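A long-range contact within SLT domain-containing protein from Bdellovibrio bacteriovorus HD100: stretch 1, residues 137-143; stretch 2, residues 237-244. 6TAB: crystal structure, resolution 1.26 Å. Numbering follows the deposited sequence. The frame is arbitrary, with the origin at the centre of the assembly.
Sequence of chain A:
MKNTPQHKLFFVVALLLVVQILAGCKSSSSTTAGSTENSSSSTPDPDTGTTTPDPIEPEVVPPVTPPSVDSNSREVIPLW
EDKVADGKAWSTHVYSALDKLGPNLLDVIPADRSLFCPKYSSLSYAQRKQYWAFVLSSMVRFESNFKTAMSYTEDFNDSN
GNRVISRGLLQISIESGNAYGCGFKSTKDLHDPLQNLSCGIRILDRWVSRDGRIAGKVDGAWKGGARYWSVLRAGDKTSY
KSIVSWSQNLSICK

Stretch 1, residues 137-143: SSMVRFE
Stretch 2 237-244: KTSYKSIV

An aromatic side chain on one helix can lodge among small and aliphatic residues of another, and the contact between residues 137-143 and 237-244 of this SLT domain-containing protein illustrates the principle. Stretch 1 is helical throughout, inside a longer helix. In stretch 2 Lys237 occupies the N-cap position (phi/psi -141/154) and a helix runs from Thr238 onward. The two run nearly antiparallel, at 161°, with axes 10.0 Å apart at closest approach. The register is set by two pairs: CA of Ser138 lies 6.0 Å from CA of Ile243, and CA of Phe142 lies 5.9 Å from CA of Ser239.

Phe142 is the knob. Its CA-to-CB bond points toward stretch 2, and chi1 of -69° (m) with chi2 of -69° carries the ring into a hole formed by Thr238, Ser239, Ser242 and Ile243. One face lies against Ser239, whose CA stands 3.7 Å from the centroid of the Phe142 ring and only 8° off the normal, a CH-pi contact that accompanies the close approach of the two CA atoms; Ser239 CB comes within 3.5 Å of Phe142 CG. Ser239 itself is p (chi1 60°), its CA-to-CB bond directed sideways. At the far end of the ring, CZ of Phe142 is 3.6 Å from CB of Ser242. The latter residue is m (-63°), a rotamer that turns its hydroxyl back along its own helix, where Ser242 OG donates to Thr238 O at 2.9 Å.

Ile243 extends the apolar surface. Its CA-to-CB bond is sideways, but chi1 -68° (m) and chi2 168° (t) bring the end of the side chain nearer stretch 1. Phe142 CD2 lies 4.1 Å from Ile243 CG1, while Met139 CG lies 4.4 Å from Ile243 CD1. Met139 points away at CB and has an m, t, p conformation (-63°, 162°, 60°); its CA, 4.3 Å from Ile243 CD1, is slightly nearer than its CG.

No direct hydrogen bond crosses between the stretches. Ser138, p at chi1 72° and directed toward stretch 2, places OG 3.7 Å from Ile243 CG2, and polar linkage is left to a water that donates to Ser138 OG at 3.0 Å and to Ile243 O at 2.9 Å.

Backbone bonding is regular in stretch 2, as in Ile243 N to Ser239 O at 2.9 Å. In stretch 1, Phe142 N makes only weak bonds, to Ser138 O at 3.5 Å and Met139 O at 3.2 Å, with phi/psi of -90/-25.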

# COMPACT_ATOMS: atom_id res chain seq x y z
N SER A 137 4.01 4.90 0.85
CA SER A 137 4.72 5.90 0.01
C SER A 137 5.75 5.20 -0.89
O SER A 137 5.99 5.67 -2.03
CB SER A 137 5.32 7.03 0.84
OG SER A 137 6.52 6.67 1.53
N SER A 138 6.38 4.11 -0.41
CA SER A 138 7.33 3.35 -1.22
C SER A 138 6.62 2.60 -2.36
O SER A 138 7.16 2.46 -3.48
CB SER A 138 8.24 2.45 -0.39
OG SER A 138 7.58 1.32 0.15
N MET A 139 5.41 2.09 -2.08
CA MET A 139 4.60 1.45 -3.14
C MET A 139 4.19 2.49 -4.21
O MET A 139 4.25 2.21 -5.43
CB MET A 139 3.37 0.77 -2.52
CG MET A 139 3.74 -0.37 -1.56
SD MET A 139 2.36 -0.84 -0.43
CE MET A 139 1.12 -1.32 -1.64
N VAL A 140 3.76 3.68 -3.77
CA VAL A 140 3.42 4.79 -4.71
C VAL A 140 4.63 5.13 -5.59
O VAL A 140 4.46 5.35 -6.81
CB VAL A 140 2.89 6.01 -3.93
CG1 VAL A 140 2.78 7.24 -4.84
CG2 VAL A 140 1.54 5.71 -3.23
N ARG A 141 5.83 5.20 -5.00
CA ARG A 141 7.05 5.54 -5.77
C ARG A 141 7.15 4.63 -7.01
O ARG A 141 7.42 5.12 -8.12
CB ARG A 141 8.32 5.39 -4.92
CG ARG A 141 9.66 5.36 -5.67
CD ARG A 141 10.01 6.56 -6.51
NE ARG A 141 11.26 6.29 -7.25
CZ ARG A 141 11.34 5.74 -8.46
NH1 ARG A 141 10.24 5.33 -9.08
NH2 ARG A 141 12.54 5.63 -9.03
N PHE A 142 6.94 3.32 -6.82
CA PHE A 142 7.16 2.35 -7.93
C PHE A 142 5.92 2.11 -8.80
O PHE A 142 6.08 1.69 -9.96
CB PHE A 142 7.80 1.04 -7.42
CG PHE A 142 9.22 1.24 -6.97
CD1 PHE A 142 10.23 1.53 -7.89
CD2 PHE A 142 9.54 1.30 -5.62
CE1 PHE A 142 11.53 1.77 -7.47
CE2 PHE A 142 10.83 1.54 -5.20
CZ PHE A 142 11.82 1.80 -6.13
N GLU A 143 4.69 2.32 -8.26
CA GLU A 143 3.49 2.16 -9.09
C GLU A 143 3.28 3.37 -10.04
O GLU A 143 2.89 3.17 -11.19
CB GLU A 143 2.25 1.91 -8.22
CG GLU A 143 2.21 0.56 -7.55
CD GLU A 143 2.03 -0.61 -8.50
OE1 GLU A 143 1.71 -0.37 -9.71
OE2 GLU A 143 2.10 -1.78 -8.02
N LYS A 237 14.09 -7.55 -9.06
CA LYS A 237 13.69 -6.33 -9.68
C LYS A 237 13.80 -5.19 -8.67
O LYS A 237 13.70 -5.38 -7.43
CB LYS A 237 12.28 -6.43 -10.24
CG LYS A 237 11.21 -6.60 -9.18
CD LYS A 237 9.93 -7.18 -9.73
CE LYS A 237 8.85 -7.17 -8.67
NZ LYS A 237 7.72 -8.06 -9.00
N THR A 238 14.00 -4.00 -9.23
CA THR A 238 14.39 -2.86 -8.47
C THR A 238 13.30 -2.47 -7.46
O THR A 238 13.62 -2.08 -6.32
CB THR A 238 14.76 -1.72 -9.43
OG1 THR A 238 15.82 -2.12 -10.30
CG2 THR A 238 15.11 -0.47 -8.67
N SER A 239 12.03 -2.53 -7.87
CA SER A 239 10.92 -2.10 -7.01
C SER A 239 10.90 -2.91 -5.69
O SER A 239 10.99 -2.34 -4.60
CB SER A 239 9.60 -2.19 -7.75
OG SER A 239 9.32 -3.52 -8.18
N TYR A 240 10.77 -4.23 -5.82
CA TYR A 240 10.67 -5.12 -4.63
C TYR A 240 11.94 -4.96 -3.76
O TYR A 240 11.84 -4.79 -2.53
CB TYR A 240 10.48 -6.58 -5.04
CG TYR A 240 10.57 -7.54 -3.86
CD1 TYR A 240 9.48 -7.74 -3.02
CD2 TYR A 240 11.74 -8.21 -3.54
CE1 TYR A 240 9.55 -8.57 -1.91
CE2 TYR A 240 11.83 -9.06 -2.45
CZ TYR A 240 10.72 -9.25 -1.63
OH TYR A 240 10.80 -10.05 -0.51
N LYS A 241 13.13 -5.01 -4.39
CA LYS A 241 14.39 -4.94 -3.61
C LYS A 241 14.48 -3.63 -2.82
O LYS A 241 14.94 -3.63 -1.66
CB LYS A 241 15.61 -5.16 -4.52
CG LYS A 241 15.77 -6.59 -5.06
CD LYS A 241 17.03 -6.86 -5.86
CE LYS A 241 17.19 -5.95 -7.05
NZ LYS A 241 18.39 -6.32 -7.82
N SER A 242 14.06 -2.52 -3.43
CA SER A 242 14.07 -1.21 -2.80
C SER A 242 13.05 -1.09 -1.66
O SER A 242 13.36 -0.59 -0.59
CB SER A 242 13.85 -0.09 -3.82
OG SER A 242 14.89 -0.03 -4.80
N ILE A 243 11.82 -1.57 -1.89
CA ILE A 243 10.79 -1.52 -0.84
C ILE A 243 11.28 -2.29 0.40
O ILE A 243 11.17 -1.79 1.55
CB ILE A 243 9.43 -2.05 -1.37
CG1 ILE A 243 8.86 -1.07 -2.40
CG2 ILE A 243 8.42 -2.26 -0.23
CD1 ILE A 243 7.68 -1.58 -3.20
N VAL A 244 11.81 -3.51 0.19
CA VAL A 244 12.29 -4.33 1.34
C VAL A 244 13.47 -3.63 2.06
O VAL A 244 13.50 -3.57 3.28
CB VAL A 244 12.72 -5.74 0.89
CG1 VAL A 244 13.52 -6.50 1.95
CG2 VAL A 244 11.51 -6.55 0.47
O HOH W 1 9.55 0.52 2.22